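Local coordinates for heparin binding protein (Homo sapiens, PDB 1A7S), which binds heparin, kills Gram-negative bacteria and attracts monocytes and fibroblasts as a serine protease homolog released from neutrophil granules, at residues Gln69-Ser74 against Leu93-Glu98; Met37-Cys42 against His186-Phe191. One frame throughout, in Å; residues are numbered along the deposited sequence. Where two conformers were deposited one is given.

The trypsin-like fold of this protein carries the two contacts at different depths. Contact 1 lies within the first beta-barrel, toward the surface, where strand 69-77 pairs with strand 91-95. Contact 2 is buried near the middle of the molecule, where strand 35-38 and the turn after it meet strand 184-192 of the second sheet, at the place that corresponds to the catalytic centre of active relatives. Their centres are about 18 Å apart, yet they touch: Leu93 CD1 packs against Thr38 CG2 at 3.8 Å. Strands 91-95 and 35-38 are neighbours in the barrel, so one sheet reaches from the exterior polar network of contact 1 to the domain interface of contact 2.

Contact 1 (Gln69-Ser74 against Leu93-Glu98); sequences QTFSIS and LQLDRE. With EOH (ethanol), chain Q.
Phe71 is clasped between Leu95 and Arg97. Leu95 CD1 sits over the middle of one ring face, 3.9 Å from the Phe71 centroid, in a CH-pi contact. On the opposite face the Arg97 guanidinium lies flat, its centre 4.2 Å from that of the Phe71 ring and the planes 13° apart. Polar bonds fix the rotation of that cation: Arg97 NH1 and NH2 both grip Thr70 O, NH1 slightly tilted from the carbonyl plane and NH2 above it, and Arg97 NH1 also makes a salt bridge to Asp96 OD1 at 2.9 Å. Water 1 joins Arg97 NH2 to Gln69 OE1, which also receives Asn100 N.

Asp96 has CG between its own backbone N and carbonyl carbon (chi1 64°). Asp96 OD2 receives Ser72 N at 2.7 Å on its anti lone pair, in place of a backbone acceptor, while Asp96 N bonds weakly to Ser72 O.

Farther along, Ile73 and Leu95 form an antiparallel non-hydrogen-bonded pair. Ile73 CD1 meets Leu93 CD1 at 4.0 Å, and Ile73 CA makes a CA-H...O contact with Gln94 O, which also accepts Ser74 N at 2.8 Å. In one of two conformers, Ser74 OG lies 3.3 Å from Asp96 CA. Gln94 NE2 donates to the oxygen of an ethanol, probably from the crystallisation liquor, while Gln94 OE1 is bonded by Gly221 N.

Such strand pairing builds the six-stranded antiparallel barrel of chymotrypsin-like proteins. Strand 69-77 continues the sheet to strand 51-55, on which Phe71 and Ile73 also pack, while strand 91-95 has strand 35-38 as its other neighbour.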
ATOM      1  N   GLN A  69      11.144  11.988  -5.118  1.00 10.12           N
ATOM      2  CA  GLN A  69      10.624  13.072  -4.396  1.00 10.16           C
ATOM      3  C   GLN A  69      10.410  12.636  -2.956  1.00  9.91           C
ATOM      4  O   GLN A  69       9.788  11.584  -2.730  1.00 11.09           O
ATOM      5  CB  GLN A  69       9.359  13.676  -4.939  1.00 10.80           C
ATOM      6  CG  GLN A  69       9.509  14.191  -6.401  1.00 12.33           C
ATOM      7  CD  GLN A  69       8.131  14.565  -6.966  1.00 12.78           C
ATOM      8  OE1 GLN A  69       7.391  15.345  -6.315  1.00 13.26           O
ATOM      9  NE2 GLN A  69       7.784  13.995  -8.092  1.00 12.31           N
ATOM     10  N   THR A  70      10.886  13.360  -1.999  1.00 11.12           N
ATOM     11  CA  THR A  70      10.811  13.062  -0.596  1.00 10.84           C
ATOM     12  C   THR A  70       9.975  14.045   0.182  1.00 10.77           C
ATOM     13  O   THR A  70      10.054  15.254  -0.093  1.00 12.55           O
ATOM     14  CB  THR A  70      12.171  12.842   0.069  1.00 13.21           C
ATOM     15  OG1 THR A  70      12.916  11.849  -0.700  1.00 17.60           O
ATOM     16  CG2 THR A  70      12.116  12.430   1.480  1.00 18.67           C
ATOM     17  N   PHE A  71       9.217  13.568   1.141  1.00 10.20           N
ATOM     18  CA  PHE A  71       8.300  14.372   1.927  1.00 10.12           C
ATOM     19  C   PHE A  71       8.266  14.023   3.392  1.00 11.69           C
ATOM     20  O   PHE A  71       8.474  12.894   3.803  1.00 11.52           O
ATOM     21  CB  PHE A  71       6.821  14.146   1.424  1.00 10.35           C
ATOM     22  CG  PHE A  71       6.672  14.324  -0.072  1.00  9.72           C
ATOM     23  CD1 PHE A  71       6.992  13.327  -0.964  1.00  9.28           C
ATOM     24  CD2 PHE A  71       6.222  15.540  -0.606  1.00  9.96           C
ATOM     25  CE1 PHE A  71       6.968  13.508  -2.346  1.00 10.08           C
ATOM     26  CE2 PHE A  71       6.122  15.715  -1.975  1.00 10.39           C
ATOM     27  CZ  PHE A  71       6.519  14.714  -2.849  1.00  9.63           C
ATOM     28  N   SER A  72       7.967  15.114   4.159  1.00 11.77           N
ATOM     29  CA  SER A  72       7.625  14.878   5.556  1.00 12.20           C
ATOM     30  C   SER A  72       6.083  14.731   5.597  1.00 10.30           C
ATOM     31  O   SER A  72       5.376  15.085   4.635  1.00 11.02           O
ATOM     32  CB  SER A  72       8.021  16.050   6.468  1.00 14.19           C
ATOM     33  OG  SER A  72       9.436  16.299   6.434  0.50 12.33           O
ATOM     34  N   ILE A  73       5.593  14.269   6.703  1.00 10.79           N
ATOM     35  CA  ILE A  73       4.199  13.972   6.927  1.00 10.83           C
ATOM     36  C   ILE A  73       3.594  15.070   7.820  1.00 11.32           C
ATOM     37  O   ILE A  73       3.976  15.172   8.997  1.00 13.80           O
ATOM     38  CB  ILE A  73       3.968  12.571   7.556  1.00 11.16           C
ATOM     39  CG1 ILE A  73       4.519  11.461   6.666  1.00 11.42           C
ATOM     40  CG2 ILE A  73       2.500  12.400   7.852  1.00 12.89           C
ATOM     41  CD1 ILE A  73       4.683  10.146   7.351  1.00 13.00           C
ATOM     42  N   SER A  74       2.723  15.885   7.248  1.00 11.67           N
ATOM     43  CA  SER A  74       2.134  17.023   7.971  1.00 13.57           C
ATOM     44  C   SER A  74       0.903  16.612   8.807  1.00 14.87           C
ATOM     45  O   SER A  74       0.559  17.307   9.782  1.00 20.85           O
ATOM     46  CB  SER A  74       1.752  18.077   6.976  1.00 16.17           C
ATOM     47  OG  SER A  74       2.831  18.594   6.258  0.50 13.65           O
ATOM     48  N   LEU A  93      -1.773   9.873   4.727  1.00  7.60           N
ATOM     49  CA  LEU A  93      -0.639  10.740   5.118  1.00  8.27           C
ATOM     50  C   LEU A  93      -0.704  11.982   4.214  1.00  8.32           C
ATOM     51  O   LEU A  93      -0.616  11.895   3.014  1.00  8.95           O
ATOM     52  CB  LEU A  93       0.663   9.997   4.862  1.00  8.50           C
ATOM     53  CG  LEU A  93       0.861   8.608   5.455  1.00  9.40           C
ATOM     54  CD1 LEU A  93       2.185   8.004   5.082  1.00  9.95           C
ATOM     55  CD2 LEU A  93       0.643   8.623   6.949  1.00 11.22           C
ATOM     56  N   GLN A  94      -0.855  13.122   4.890  1.00  8.46           N
ATOM     57  CA  GLN A  94      -0.803  14.400   4.132  1.00  8.74           C
ATOM     58  C   GLN A  94       0.685  14.745   3.986  1.00  8.71           C
ATOM     59  O   GLN A  94       1.370  14.860   5.028  1.00 10.14           O
ATOM     60  CB  GLN A  94      -1.550  15.489   4.826  1.00 10.91           C
ATOM     61  CG  GLN A  94      -1.560  16.799   4.063  1.00 12.70           C
ATOM     62  CD  GLN A  94      -2.407  17.880   4.601  1.00 15.37           C
ATOM     63  OE1 GLN A  94      -3.519  17.585   5.114  1.00 15.10           O
ATOM     64  NE2 GLN A  94      -2.015  19.119   4.336  1.00 19.36           N
ATOM     65  N   LEU A  95       1.109  14.919   2.788  1.00  8.94           N
ATOM     66  CA  LEU A  95       2.538  15.311   2.522  1.00  9.68           C
ATOM     67  C   LEU A  95       2.711  16.776   2.804  1.00 10.11           C
ATOM     68  O   LEU A  95       1.763  17.545   2.786  1.00 11.81           O
ATOM     69  CB  LEU A  95       2.831  14.994   1.044  1.00  9.73           C
ATOM     70  CG  LEU A  95       2.518  13.598   0.575  1.00  8.99           C
ATOM     71  CD1 LEU A  95       2.878  13.455  -0.906  1.00 10.17           C
ATOM     72  CD2 LEU A  95       3.217  12.564   1.357  1.00 10.61           C
ATOM     73  N   ASP A  96       3.961  17.204   3.004  1.00 11.09           N
ATOM     74  CA  ASP A  96       4.274  18.579   3.316  1.00 11.53           C
ATOM     75  C   ASP A  96       3.977  19.543   2.177  1.00 11.99           C
ATOM     76  O   ASP A  96       3.921  20.756   2.386  1.00 13.91           O
ATOM     77  CB  ASP A  96       5.710  18.720   3.746  1.00 12.95           C
ATOM     78  CG  ASP A  96       6.782  18.397   2.727  1.00 14.28           C
ATOM     79  OD1 ASP A  96       6.961  19.224   1.762  1.00 15.78           O
ATOM     80  OD2 ASP A  96       7.356  17.343   2.672  1.00 21.32           O
ATOM     81  N   ARG A  97       3.849  19.032   0.980  1.00 11.59           N
ATOM     82  CA  ARG A  97       3.586  19.859  -0.221  1.00 12.93           C
ATOM     83  C   ARG A  97       2.997  18.953  -1.280  1.00 12.61           C
ATOM     84  O   ARG A  97       3.007  17.704  -1.155  1.00 13.51           O
ATOM     85  CB  ARG A  97       4.879  20.510  -0.682  1.00 13.19           C
ATOM     86  CG  ARG A  97       5.861  19.444  -1.269  1.00 16.23           C
ATOM     87  CD  ARG A  97       7.270  20.038  -1.442  1.00 18.28           C
ATOM     88  NE  ARG A  97       8.161  19.085  -2.139  1.00 19.85           N
ATOM     89  CZ  ARG A  97       8.767  18.065  -1.505  1.00 19.79           C
ATOM     90  NH1 ARG A  97       8.733  17.911  -0.196  1.00 14.92           N
ATOM     91  NH2 ARG A  97       9.411  17.151  -2.253  1.00 16.93           N
ATOM     92  N   GLU A  98       2.517  19.484  -2.393  1.00 12.91           N
ATOM     93  CA  GLU A  98       2.074  18.658  -3.488  1.00 12.44           C
ATOM     94  C   GLU A  98       3.249  17.993  -4.190  1.00 11.54           C
ATOM     95  O   GLU A  98       4.241  18.625  -4.519  1.00 15.27           O
ATOM     96  CB  GLU A  98       1.319  19.500  -4.564  1.00 14.70           C
ATOM     97  CG  GLU A  98      -0.051  19.887  -3.990  1.00 19.18           C
ATOM     98  CD  GLU A  98      -1.008  20.516  -4.939  1.00 23.08           C
ATOM     99  OE1 GLU A  98      -0.705  20.673  -6.133  1.00 29.58           O
ATOM    100  OE2 GLU A  98      -2.102  20.931  -4.479  1.00 31.52           O
TER
HETATM  101  C1  EOH Q 429      -2.493  22.109   3.318  1.00 50.19           C
HETATM  102  C2  EOH Q 429      -3.369  22.837   2.296  1.00 49.90           C
HETATM  103  O   EOH Q 429      -3.266  21.746   4.497  1.00 42.02           O
HETATM  104  O   HOH W   1       8.741  17.491  -5.089  1.00 23.81           O

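Contact 2 (Met37-Cys42 against His186-Phe191); sequences MTAASC and HGVASF
At the place that corresponds to the catalytic centre of active relatives in this trypsin-like fold, Met37 and Ala39 pack on Val188, and Ser41 approaches Ser190 through a water. The sequence around Ser41 matches the motif that carries the catalytic histidine in active relatives, and Asp89 corresponds to the triad aspartate. Ser41 OG and Ser190 OG, the latter in one of its two conformers, are both hydrogen-bonded to Asp89 OD2, so one carboxylate oxygen joins the two segments. Water 2 is a second link, donating both to Ser41 OG at 2.8 Å and to Ser190 O at 2.9 Å.

Toward Met37 the packing is apolar and centres on Val188, whose two methyls divide the work. Val188 CG2 touches CG and CE of Met37, each at 3.8 Å, with SD little farther, the two side chains crossing at a slant; a bend in the methionine chain (chi3 71°) brings CE round to the valine. Val188 CG1, anti to its own backbone N, turns instead to the main chain at Thr38, 3.6 Å from Thr38 O, and to Ala39 CB at 4.0 Å. Ala39 CB in turn lies 3.6 Å from Ala189 O. No direct hydrogen bond joins the segments. The turn is held by Cys42 N bonding to Ala39 O, and Cys42 is disulfide-linked to Cys26.

The contact joins the barrel to the second sheet. Strand 35-38 lies between strands 23-32 and 91-95, whereas strand 184-192 runs between 178-181 and 201-205, with Val188 also touching Thr204.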
ATOM      1  N   MET A  37      -1.823   6.992   0.643  1.00  6.50           N
ATOM      2  CA  MET A  37      -2.668   5.995   1.345  1.00  6.76           C
ATOM      3  C   MET A  37      -1.784   4.803   1.755  1.00  6.51           C
ATOM      4  O   MET A  37      -1.030   4.272   0.939  1.00  7.35           O
ATOM      5  CB  MET A  37      -3.768   5.508   0.398  1.00  6.79           C
ATOM      6  CG  MET A  37      -4.681   4.471   1.005  1.00  8.14           C
ATOM      7  SD  MET A  37      -6.127   4.123  -0.034  1.00  8.67           S
ATOM      8  CE  MET A  37      -5.375   3.234  -1.413  1.00  9.05           C
ATOM      9  N   THR A  38      -1.917   4.411   3.002  1.00  7.24           N
ATOM     10  CA  THR A  38      -1.155   3.322   3.585  1.00  6.94           C
ATOM     11  C   THR A  38      -2.018   2.658   4.671  1.00  6.85           C
ATOM     12  O   THR A  38      -3.238   2.893   4.733  1.00  7.64           O
ATOM     13  CB  THR A  38       0.180   3.838   4.139  1.00  8.05           C
ATOM     14  OG1 THR A  38       1.021   2.776   4.548  1.00  7.71           O
ATOM     15  CG2 THR A  38       0.045   4.838   5.217  1.00  8.44           C
ATOM     16  N   ALA A  39      -1.397   1.753   5.415  1.00  7.08           N
ATOM     17  CA  ALA A  39      -2.077   1.049   6.501  1.00  7.36           C
ATOM     18  C   ALA A  39      -1.829   1.752   7.796  1.00  7.46           C
ATOM     19  O   ALA A  39      -0.702   2.133   8.139  1.00  8.25           O
ATOM     20  CB  ALA A  39      -1.563  -0.394   6.560  1.00  8.24           C
ATOM     21  N   ALA A  40      -2.885   1.860   8.627  1.00  8.18           N
ATOM     22  CA  ALA A  40      -2.732   2.350   9.994  1.00  8.68           C
ATOM     23  C   ALA A  40      -1.837   1.458  10.844  1.00  8.59           C
ATOM     24  O   ALA A  40      -1.143   1.965  11.763  1.00  9.78           O
ATOM     25  CB  ALA A  40      -4.070   2.566  10.673  1.00  9.18           C
ATOM     26  N   SER A  41      -1.816   0.178  10.534  1.00  8.73           N
ATOM     27  CA  SER A  41      -0.979  -0.756  11.271  1.00  9.84           C
ATOM     28  C   SER A  41       0.521  -0.460  11.065  1.00 10.05           C
ATOM     29  O   SER A  41       1.320  -1.011  11.834  1.00 14.10           O
ATOM     30  CB  SER A  41      -1.281  -2.185  10.833  1.00 10.41           C
ATOM     31  OG  SER A  41      -1.141  -2.337   9.426  1.00 10.43           O
ATOM     32  N   CYS A  42       0.880   0.371  10.136  1.00  9.49           N
ATOM     33  CA  CYS A  42       2.275   0.808   9.937  1.00 10.76           C
ATOM     34  C   CYS A  42       2.724   1.855  10.952  1.00 13.09           C
ATOM     35  O   CYS A  42       3.885   2.149  11.063  1.00 17.27           O
ATOM     36  CB  CYS A  42       2.439   1.373   8.553  1.00  9.86           C
ATOM     37  SG  CYS A  42       2.338   0.180   7.216  1.00 10.17           S
ATOM     38  N   HIS A 186      -7.924  -1.279  -4.962  1.00  7.42           N
ATOM     39  CA  HIS A 186      -9.021  -1.948  -4.241  1.00  6.89           C
ATOM     40  C   HIS A 186      -8.595  -2.408  -2.878  1.00  7.09           C
ATOM     41  O   HIS A 186      -9.475  -2.715  -2.071  1.00  7.10           O
ATOM     42  CB  HIS A 186      -9.501  -3.151  -5.092  1.00  7.87           C
ATOM     43  CG  HIS A 186     -10.546  -2.800  -6.077  1.00  9.08           C
ATOM     44  ND1 HIS A 186     -11.820  -2.515  -5.662  1.00 11.10           N
ATOM     45  CD2 HIS A 186     -10.464  -2.577  -7.437  1.00 11.08           C
ATOM     46  CE1 HIS A 186     -12.527  -2.216  -6.781  1.00 13.54           C
ATOM     47  NE2 HIS A 186     -11.712  -2.246  -7.830  1.00 13.81           N
ATOM     48  N   GLY A 187      -7.307  -2.460  -2.556  1.00  6.82           N
ATOM     49  CA  GLY A 187      -6.883  -2.886  -1.283  1.00  7.03           C
ATOM     50  C   GLY A 187      -5.621  -2.150  -0.803  1.00  6.71           C
ATOM     51  O   GLY A 187      -4.887  -1.615  -1.573  1.00  7.44           O
ATOM     52  N   VAL A 188      -5.455  -2.201   0.517  1.00  6.86           N
ATOM     53  CA  VAL A 188      -4.262  -1.736   1.205  1.00  7.00           C
ATOM     54  C   VAL A 188      -3.726  -2.928   2.027  1.00  6.79           C
ATOM     55  O   VAL A 188      -4.465  -3.470   2.837  1.00  7.63           O
ATOM     56  CB  VAL A 188      -4.556  -0.556   2.142  1.00  7.73           C
ATOM     57  CG1 VAL A 188      -3.338  -0.223   2.992  1.00  8.57           C
ATOM     58  CG2 VAL A 188      -4.961   0.676   1.318  1.00  9.84           C
ATOM     59  N   ALA A 189      -2.479  -3.352   1.776  1.00  6.92           N
ATOM     60  CA  ALA A 189      -1.990  -4.546   2.447  1.00  7.00           C
ATOM     61  C   ALA A 189      -2.017  -4.403   3.949  1.00  7.49           C
ATOM     62  O   ALA A 189      -1.512  -3.419   4.521  1.00  7.87           O
ATOM     63  CB  ALA A 189      -0.577  -4.885   1.951  1.00  7.99           C
ATOM     64  N   SER A 190      -2.635  -5.368   4.619  1.00  7.44           N
ATOM     65  CA  SER A 190      -2.832  -5.321   6.049  1.00  8.08           C
ATOM     66  C   SER A 190      -2.136  -6.418   6.789  1.00  8.01           C
ATOM     67  O   SER A 190      -1.265  -6.156   7.637  1.00  9.49           O
ATOM     68  CB  SER A 190      -4.272  -5.201   6.422  1.00  9.38           C
ATOM     69  OG  SER A 190      -4.582  -5.186   7.751  0.50  3.86           O
ATOM     70  N   PHE A 191      -2.491  -7.674   6.564  1.00  7.74           N
ATOM     71  CA  PHE A 191      -1.854  -8.771   7.270  1.00  8.66           C
ATOM     72  C   PHE A 191      -1.980 -10.046   6.483  1.00  8.94           C
ATOM     73  O   PHE A 191      -2.791 -10.158   5.564  1.00  9.71           O
ATOM     74  CB  PHE A 191      -2.425  -8.908   8.689  1.00 10.49           C
ATOM     75  CG  PHE A 191      -3.876  -9.372   8.737  1.00 11.85           C
ATOM     76  CD1 PHE A 191      -4.928  -8.493   8.648  1.00 11.80           C
ATOM     77  CD2 PHE A 191      -4.201 -10.728   8.864  1.00 14.19           C
ATOM     78  CE1 PHE A 191      -6.251  -8.903   8.680  1.00 12.40           C
ATOM     79  CE2 PHE A 191      -5.520 -11.132   8.917  1.00 15.45           C
ATOM     80  CZ  PHE A 191      -6.570 -10.208   8.815  1.00 14.38           C
TER
HETATM   81  O   HOH W   2       0.541  -3.910   7.836  1.00 16.11           O